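PDB 6GRI: microcin B17-processing protein McbB from Escherichia coli, which works with McbC and McbD in the microcin B17 synthetase complex that converts the inactive precursor McbA into the active antibiotic peptide. Local coordinates for the interface of chains A and B. Coordinates in Å, arbitrary orientation; residue numbers count along the deposited sequence, not the author numbering. Chains: chain A, Microcin B17-processing protein McbB; chain B, Microcin B17-processing protein McbD.

The two contacts are patches of the interface between McbB and McbD, the YcaO-family member of the synthetase complex. The centres of their C-alpha atoms lie about 17 Å apart. B:Tyr342 of contact 2 and B:Arg344, B:Glu345 and B:Arg346 of contact 1 share strand 339-347 of chain B. On the McbB side, A:Tyr32 of contact 1 sits in the turn between strands 27-30 and 35-37, which supply contact 2. Contact 1 also takes in a segment near the C-terminus of chain A. McbD is thus held through two regions of McbB that are far apart in sequence.

Contact 1: the interface of chains A and B. Residues chain A 32, 285-286, 288; chain B 344-346, 351.
A:Tyr32, in a turn with helix-like backbone angles, meets the extended backbone of B:Arg344, B:Glu345 and B:Arg346 in strand 339-347 and B:Leu351 in strand 350-358, while the loop residues A:Ile285, A:His286 and A:Gln288 approach strand 339-347. The CG of A:Tyr32 is anti to its backbone N (chi1 -176°), and the ring reaches over the strand. Its CD2 meets the methyl CD2 of B:Leu351 at 3.5 Å, near the rim of the ring. Further out, CB of B:Arg346 sits over a ring face toward CE2 and CZ, 3.8 Å from CE2. The tyrosine and this arginine cross at about a right angle. The guanidinium is turned 67° from the ring and is not stacked on it.

The phenol oxygen OH of A:Tyr32 lies 3.0 Å above the plane of the A:His286 ring, offset toward its rim. The imidazole CE1 meets the aliphatic CD of B:Arg346 at 4.1 Å. The arginine chain is extended from CG to NE, which carries its guanidinium past the histidine. NH1 of B:Arg346 is still 5.3 Å from NE2 of A:His286.

The backbone O of A:Tyr32 lies well off the plane of the B:Arg344 guanidinium, on the side of NE and NH2, 3.5 Å from NE. The N-H of NE does not point at it. Any attraction is probably a weak one of charge and dipole.

A:Gln288 meets B:Glu345 at about a right angle, their CG atoms 3.9 Å apart. As modelled, the amide OE1 faces the carboxylate OE2, an acceptor against an acceptor. The amide orientation is therefore doubtful; a flipped amide would put NE2 there as a donor.

The site holds the turn and a segment near the C-terminus of McbB against two strands of McbD, and so probably helps keep the two proteins together.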
loop_
_atom_site.group_PDB
_atom_site.type_symbol
_atom_site.label_atom_id
_atom_site.label_comp_id
_atom_site.label_asym_id
_atom_site.label_seq_id
_atom_site.Cartn_x
_atom_site.Cartn_y
_atom_site.Cartn_z
ATOM N N TYR A 32 -39.837 20.694 -9.569
ATOM C CA TYR A 32 -38.785 20.851 -10.570
ATOM C C TYR A 32 -39.278 21.598 -11.798
ATOM O O TYR A 32 -38.508 22.317 -12.429
ATOM C CB TYR A 32 -38.250 19.472 -10.995
ATOM C CG TYR A 32 -37.089 19.528 -11.967
ATOM C CD1 TYR A 32 -37.075 18.743 -13.124
ATOM C CD2 TYR A 32 -35.999 20.384 -11.737
ATOM C CE1 TYR A 32 -36.004 18.797 -14.010
ATOM C CE2 TYR A 32 -34.934 20.443 -12.616
ATOM C CZ TYR A 32 -34.941 19.651 -13.747
ATOM O OH TYR A 32 -33.877 19.723 -14.599
ATOM N N ILE A 285 -25.589 17.467 -15.115
ATOM C CA ILE A 285 -26.708 18.277 -14.617
ATOM C C ILE A 285 -27.244 19.072 -15.792
ATOM O O ILE A 285 -26.481 19.402 -16.702
ATOM C CB ILE A 285 -26.272 19.224 -13.475
ATOM C CG1 ILE A 285 -25.132 20.142 -13.922
ATOM C CG2 ILE A 285 -25.855 18.414 -12.250
ATOM C CD1 ILE A 285 -24.367 20.804 -12.795
ATOM N N HIS A 286 -28.539 19.392 -15.773
ATOM C CA HIS A 286 -29.173 20.094 -16.919
ATOM C C HIS A 286 -28.609 21.508 -17.121
ATOM O O HIS A 286 -27.929 22.054 -16.242
ATOM C CB HIS A 286 -30.694 20.231 -16.756
ATOM C CG HIS A 286 -31.420 18.938 -16.569
ATOM N ND1 HIS A 286 -31.407 18.242 -15.379
ATOM C CD2 HIS A 286 -32.212 18.231 -17.410
ATOM C CE1 HIS A 286 -32.147 17.154 -15.499
ATOM N NE2 HIS A 286 -32.647 17.124 -16.721
ATOM N N GLN A 288 -30.508 25.008 -17.470
ATOM C CA GLN A 288 -31.839 25.581 -17.296
ATOM C C GLN A 288 -32.360 26.168 -18.611
ATOM O O GLN A 288 -33.533 26.014 -18.927
ATOM C CB GLN A 288 -31.825 26.665 -16.221
ATOM C CG GLN A 288 -31.559 26.163 -14.812
ATOM C CD GLN A 288 -31.444 27.296 -13.802
ATOM O OE1 GLN A 288 -30.521 27.312 -12.981
ATOM N NE2 GLN A 288 -32.379 28.254 -13.859
ATOM N N ARG B 344 -34.101 26.607 -9.750
ATOM C CA ARG B 344 -33.657 25.297 -9.292
ATOM C C ARG B 344 -33.087 24.436 -10.416
ATOM O O ARG B 344 -33.278 24.724 -11.588
ATOM C CB ARG B 344 -34.776 24.591 -8.527
ATOM C CG ARG B 344 -35.997 24.177 -9.329
ATOM C CD ARG B 344 -36.893 25.348 -9.687
ATOM N NE ARG B 344 -38.242 24.917 -10.048
ATOM C CZ ARG B 344 -39.136 25.671 -10.680
ATOM N NH1 ARG B 344 -38.855 26.927 -11.029
ATOM N NH2 ARG B 344 -40.334 25.167 -10.961
ATOM N N GLU B 345 -32.331 23.412 -10.025
ATOM C CA GLU B 345 -31.700 22.455 -10.939
ATOM C C GLU B 345 -31.804 21.096 -10.272
ATOM O O GLU B 345 -31.885 21.024 -9.048
ATOM C CB GLU B 345 -30.216 22.789 -11.162
ATOM C CG GLU B 345 -29.925 23.944 -12.115
ATOM C CD GLU B 345 -28.501 24.475 -11.979
ATOM O OE1 GLU B 345 -27.731 23.928 -11.159
ATOM O OE2 GLU B 345 -28.146 25.449 -12.681
ATOM N N ARG B 346 -31.804 20.028 -11.066
ATOM C CA ARG B 346 -31.749 18.674 -10.541
ATOM C C ARG B 346 -30.285 18.240 -10.434
ATOM O O ARG B 346 -29.520 18.373 -11.392
ATOM C CB ARG B 346 -32.534 17.739 -11.450
ATOM C CG ARG B 346 -32.665 16.328 -10.914
ATOM C CD ARG B 346 -33.217 15.402 -11.980
ATOM N NE ARG B 346 -33.269 14.022 -11.512
ATOM C CZ ARG B 346 -33.645 12.981 -12.252
ATOM N NH1 ARG B 346 -34.010 13.134 -13.525
ATOM N NH2 ARG B 346 -33.653 11.770 -11.708
ATOM N N LEU B 351 -33.029 18.432 -5.482
ATOM C CA LEU B 351 -33.093 19.788 -6.019
ATOM C C LEU B 351 -32.126 20.658 -5.241
ATOM O O LEU B 351 -32.003 20.533 -4.024
ATOM C CB LEU B 351 -34.507 20.358 -5.925
ATOM C CG LEU B 351 -35.485 19.730 -6.914
ATOM C CD1 LEU B 351 -36.919 20.023 -6.511
ATOM C CD2 LEU B 351 -35.211 20.223 -8.328
#

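Contact 2: the interface of chains A and B. Residues chain A 28, 35-37; chain B 114, 119, 121, 342.
Strands 27-30 and 35-37 of chain A meet chain B at strand 108-115, strand 121-125, the loop between them, and strand 339-347. A:Leu28 supplies the apolar side of the contact, and A:Ser35 and A:Asp37 supply the polar side. B:Gln121 touches all three.

The two methyls of A:Leu28 have different neighbours. Its CG is anti to the backbone N (chi1 -173°), which carries both methyls toward chain B. CD1 packs on the amide carbon CD of B:Gln121 at 3.9 Å. CD2 sits 3.9 Å above the plane of the B:Phe114 ring, toward the rim. The edge of that ring is met in plane by CD1 of B:Tyr342, a neighbour within McbD that may help to fix its turn. B:Leu119 approaches lower on the leucine, with its CD1 4.1 Å from CB of A:Leu28.

B:Gln121 is extended beyond CG and reaches A:Asp37 tip to tip. Its amide NE2 donates a weak hydrogen bond to the carboxylate OD1 of A:Asp37 at 3.1 Å, bent to 145° at the hydrogen. OD2 of A:Asp37 is also 3.1 Å from NE2. The nitrogen therefore faces both carboxylate oxygens. The carboxylate and amide planes stand 76° apart, so the two groups do not pair flat. The negative charge expected on the aspartate would favour this placing of the NH2 end.

The amide carbon CD of B:Gln121 also lies 4.0 Å from CB of A:Ser35. Past that glutamine, the hydroxyl OG of A:Ser35 shares a hydrogen bond with the phenol OH of B:Tyr342 at 2.6 Å, and either oxygen could be the donor.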
loop_
_atom_site.group_PDB
_atom_site.type_symbol
_atom_site.label_atom_id
_atom_site.label_comp_id
_atom_site.label_asym_id
_atom_site.label_seq_id
_atom_site.Cartn_x
_atom_site.Cartn_y
_atom_site.Cartn_z
ATOM N N LEU A 28 -47.308 27.873 -1.063
ATOM C CA LEU A 28 -46.699 27.781 -2.400
ATOM C C LEU A 28 -45.988 26.435 -2.606
ATOM O O LEU A 28 -45.063 26.109 -1.874
ATOM C CB LEU A 28 -45.712 28.941 -2.601
ATOM C CG LEU A 28 -45.069 29.145 -3.979
ATOM C CD1 LEU A 28 -46.106 29.323 -5.073
ATOM C CD2 LEU A 28 -44.135 30.344 -3.958
ATOM N N SER A 35 -44.857 25.836 -10.451
ATOM C CA SER A 35 -45.108 26.658 -9.250
ATOM C C SER A 35 -46.604 26.831 -9.065
ATOM O O SER A 35 -47.290 27.258 -9.989
ATOM C CB SER A 35 -44.478 28.040 -9.394
ATOM O OG SER A 35 -43.098 27.955 -9.684
ATOM N N VAL A 36 -47.115 26.511 -7.880
ATOM C CA VAL A 36 -48.566 26.452 -7.667
ATOM C C VAL A 36 -49.032 27.073 -6.341
ATOM O O VAL A 36 -48.464 26.813 -5.281
ATOM C CB VAL A 36 -49.074 24.993 -7.770
ATOM C CG1 VAL A 36 -50.586 24.916 -7.537
ATOM C CG2 VAL A 36 -48.696 24.400 -9.124
ATOM N N ASP A 37 -50.096 27.873 -6.418
ATOM C CA ASP A 37 -50.731 28.446 -5.234
ATOM C C ASP A 37 -51.714 27.404 -4.693
ATOM O O ASP A 37 -52.749 27.137 -5.298
ATOM C CB ASP A 37 -51.427 29.771 -5.568
ATOM C CG ASP A 37 -50.480 30.788 -6.224
ATOM O OD1 ASP A 37 -49.434 31.125 -5.611
ATOM O OD2 ASP A 37 -50.785 31.241 -7.355
ATOM N N PHE B 114 -41.341 35.603 -6.334
ATOM C CA PHE B 114 -42.518 35.616 -5.476
ATOM C C PHE B 114 -42.310 36.607 -4.351
ATOM O O PHE B 114 -41.168 36.887 -3.968
ATOM C CB PHE B 114 -42.887 34.207 -4.962
ATOM C CG PHE B 114 -41.859 33.566 -4.053
ATOM C CD1 PHE B 114 -41.925 33.730 -2.674
ATOM C CD2 PHE B 114 -40.863 32.753 -4.576
ATOM C CE1 PHE B 114 -41.005 33.115 -1.840
ATOM C CE2 PHE B 114 -39.933 32.135 -3.748
ATOM C CZ PHE B 114 -40.005 32.313 -2.377
ATOM N N LEU B 119 -46.414 35.485 -0.620
ATOM C CA LEU B 119 -46.175 34.403 -1.576
ATOM C C LEU B 119 -46.878 34.538 -2.943
ATOM O O LEU B 119 -46.961 33.554 -3.682
ATOM C CB LEU B 119 -46.504 33.052 -0.938
ATOM C CG LEU B 119 -45.896 32.775 0.440
ATOM C CD1 LEU B 119 -46.060 31.303 0.776
ATOM C CD2 LEU B 119 -44.428 33.161 0.507
ATOM N N GLN B 121 -47.073 35.226 -6.756
ATOM C CA GLN B 121 -46.092 35.038 -7.813
ATOM C C GLN B 121 -46.220 36.179 -8.800
ATOM O O GLN B 121 -47.322 36.616 -9.110
ATOM C CB GLN B 121 -46.327 33.720 -8.530
ATOM C CG GLN B 121 -46.423 32.528 -7.606
ATOM C CD GLN B 121 -46.676 31.255 -8.371
ATOM O OE1 GLN B 121 -45.805 30.777 -9.099
ATOM N NE2 GLN B 121 -47.877 30.704 -8.221
ATOM N N TYR B 342 -36.043 33.119 -7.585
ATOM C CA TYR B 342 -35.665 31.764 -7.276
ATOM C C TYR B 342 -35.444 30.990 -8.560
ATOM O O TYR B 342 -35.938 31.364 -9.623
ATOM C CB TYR B 342 -36.730 31.105 -6.409
ATOM C CG TYR B 342 -38.003 30.813 -7.149
ATOM C CD1 TYR B 342 -38.961 31.798 -7.339
ATOM C CD2 TYR B 342 -38.244 29.545 -7.674
ATOM C CE1 TYR B 342 -40.126 31.528 -8.032
ATOM C CE2 TYR B 342 -39.402 29.264 -8.369
ATOM C CZ TYR B 342 -40.340 30.254 -8.537
ATOM O OH TYR B 342 -41.483 29.962 -9.222
#